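Local coordinates for protein glutathione synthetase-like effector 30 (Gpa-GSS30-apo) (Globodera pallida, PDB 5OET) that probably acts as an effector of a plant-parasitic nematode, having evolved from a housekeeping glutathione synthetase, which joins glycine to gamma-glutamylcysteine using ATP, at residues G476-L481 against F493-M499. Sequence-based numbering, arbitrary orientation.
Sequences GIFGCL and FSRTGHM
Ser494 reaches across to Cys480 with both backbone and side chain: its N donates to Cys480 O at 3.0 Å, nearly straight at 173°. Its CB lies against the Cys480 carbonyl and CB; OG, turned between its own backbone N and carbonyl carbon (chi1 74°), accepts from Cys480 N at 2.8 Å and gives its proton to Arg495 O. The hydroxyl thus stands in for a main-chain carbonyl where the register slips by one residue. The two segments belong to neighbouring strands, 469-484 and 490-504, of an antiparallel beta hairpin within the large mixed sheet of a eukaryotic-type glutathione synthetase fold; strand 469-484 pairs on its other side with strand 160-173, to which Cys480 is tied by its disulfide with Cys164. Regular pairing resumes beyond the slip, with Phe478 and Gly497, then Gly476 and Met499, each bonded both ways through their backbones. The edge of the Phe478 ring meets the Gly497-His498 peptide. The Met499 side chain slants past that of Phe478, its CG 3.6 Å from Phe478 CE2, and Met499 SD makes an oblique Met-aromatic contact, 5.0 Å from the centroid of the Phe478 ring. Ile477 points to the opposite face, where its CD1 packs on His498 CB and helix 98-119 lies over it.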
loop_
_atom_site.group_PDB
_atom_site.type_symbol
_atom_site.label_atom_id
_atom_site.label_comp_id
_atom_site.label_asym_id
_atom_site.label_seq_id
_atom_site.Cartn_x
_atom_site.Cartn_y
_atom_site.Cartn_z
ATOM N N GLY A 476 -8.811 20.046 6.678
ATOM C CA GLY A 476 -7.423 20.516 6.794
ATOM C C GLY A 476 -6.885 20.911 5.433
ATOM O O GLY A 476 -6.895 20.100 4.514
ATOM N N ILE A 477 -6.430 22.148 5.288
ATOM C CA ILE A 477 -5.824 22.579 4.043
ATOM C C ILE A 477 -4.305 22.648 4.191
ATOM O O ILE A 477 -3.803 23.397 5.031
ATOM C CB ILE A 477 -6.336 23.964 3.631
ATOM C CG1 ILE A 477 -7.859 23.961 3.469
ATOM C CG2 ILE A 477 -5.652 24.420 2.350
ATOM C CD1 ILE A 477 -8.395 23.012 2.416
ATOM N N PHE A 478 -3.593 21.899 3.352
ATOM C CA PHE A 478 -2.132 21.951 3.274
ATOM C C PHE A 478 -1.598 23.014 2.323
ATOM O O PHE A 478 -2.130 23.194 1.246
ATOM C CB PHE A 478 -1.586 20.614 2.772
ATOM C CG PHE A 478 -1.802 19.481 3.713
ATOM C CD1 PHE A 478 -0.881 19.211 4.711
ATOM C CD2 PHE A 478 -2.916 18.669 3.589
ATOM C CE1 PHE A 478 -1.058 18.150 5.577
ATOM C CE2 PHE A 478 -3.114 17.609 4.465
ATOM C CZ PHE A 478 -2.181 17.342 5.460
ATOM N N GLY A 479 -0.510 23.668 2.714
ATOM C CA GLY A 479 0.294 24.492 1.800
ATOM C C GLY A 479 1.722 24.693 2.296
ATOM O O GLY A 479 1.958 24.748 3.505
ATOM N N CYS A 480 2.671 24.801 1.369
ATOM C CA CYS A 480 4.070 25.046 1.734
ATOM C C CYS A 480 4.659 26.260 1.057
ATOM O O CYS A 480 4.297 26.604 -0.049
ATOM C CB CYS A 480 4.982 23.859 1.413
ATOM S SG CYS A 480 4.486 22.290 2.111
ATOM N N LEU A 481 5.635 26.829 1.748
ATOM C CA LEU A 481 6.458 27.945 1.300
ATOM C C LEU A 481 7.915 27.519 1.232
ATOM O O LEU A 481 8.351 26.603 1.941
ATOM C CB LEU A 481 6.434 29.052 2.351
ATOM C CG LEU A 481 5.440 30.163 2.297
ATOM C CD1 LEU A 481 5.834 31.259 3.281
ATOM C CD2 LEU A 481 5.419 30.665 0.882
ATOM N N PHE A 493 5.957 28.915 -3.818
ATOM C CA PHE A 493 4.687 28.452 -3.235
ATOM C C PHE A 493 4.319 27.086 -3.821
ATOM O O PHE A 493 4.190 26.956 -5.041
ATOM C CB PHE A 493 3.544 29.415 -3.547
ATOM C CG PHE A 493 3.664 30.769 -2.886
ATOM C CD1 PHE A 493 3.196 30.972 -1.592
ATOM C CD2 PHE A 493 4.183 31.859 -3.586
ATOM C CE1 PHE A 493 3.284 32.208 -0.991
ATOM C CE2 PHE A 493 4.266 33.108 -2.991
ATOM C CZ PHE A 493 3.815 33.277 -1.689
ATOM N N SER A 494 4.128 26.085 -2.961
ATOM C CA SER A 494 3.720 24.747 -3.394
ATOM C C SER A 494 2.266 24.742 -3.808
ATOM O O SER A 494 1.547 25.693 -3.532
ATOM C CB SER A 494 3.905 23.733 -2.262
ATOM O OG SER A 494 2.917 23.885 -1.256
ATOM N N ARG A 495 1.837 23.662 -4.456
ATOM C CA ARG A 495 0.409 23.410 -4.686
ATOM C C ARG A 495 -0.278 23.292 -3.321
ATOM O O ARG A 495 0.383 23.029 -2.310
ATOM C CB ARG A 495 0.188 22.130 -5.499
ATOM C CG ARG A 495 0.603 20.851 -4.770
ATOM C CD ARG A 495 0.201 19.566 -5.490
ATOM N NE ARG A 495 1.145 19.165 -6.550
ATOM C CZ ARG A 495 0.912 19.210 -7.868
ATOM N NH1 ARG A 495 -0.257 19.633 -8.364
ATOM N NH2 ARG A 495 1.869 18.816 -8.708
ATOM N N THR A 496 -1.584 23.513 -3.289
ATOM C CA THR A 496 -2.372 23.267 -2.090
ATOM C C THR A 496 -2.811 21.824 -2.048
ATOM O O THR A 496 -2.864 21.145 -3.078
ATOM C CB THR A 496 -3.624 24.132 -2.026
ATOM O OG1 THR A 496 -4.193 24.198 -3.335
ATOM C CG2 THR A 496 -3.266 25.515 -1.512
ATOM N N GLY A 497 -3.098 21.370 -0.833
ATOM C CA GLY A 497 -3.645 20.046 -0.574
ATOM C C GLY A 497 -4.775 20.129 0.431
ATOM O O GLY A 497 -5.005 21.190 1.022
ATOM N N HIS A 498 -5.468 19.016 0.643
ATOM C CA HIS A 498 -6.606 19.006 1.570
ATOM C C HIS A 498 -6.966 17.610 2.041
ATOM O O HIS A 498 -6.903 16.651 1.278
ATOM C CB HIS A 498 -7.828 19.662 0.913
ATOM C CG HIS A 498 -8.316 18.925 -0.286
ATOM N ND1 HIS A 498 -7.823 19.135 -1.558
ATOM C CD2 HIS A 498 -9.226 17.930 -0.394
ATOM C CE1 HIS A 498 -8.427 18.313 -2.402
ATOM N NE2 HIS A 498 -9.292 17.579 -1.724
ATOM N N MET A 499 -7.386 17.536 3.293
ATOM C CA MET A 499 -7.782 16.293 3.937
ATOM C C MET A 499 -8.976 16.571 4.827
ATOM O O MET A 499 -9.374 17.726 4.993
ATOM C CB MET A 499 -6.635 15.792 4.797
ATOM C CG MET A 499 -6.304 16.756 5.937
ATOM S SD MET A 499 -5.429 15.930 7.246
ATOM C CE MET A 499 -6.732 14.928 7.902
#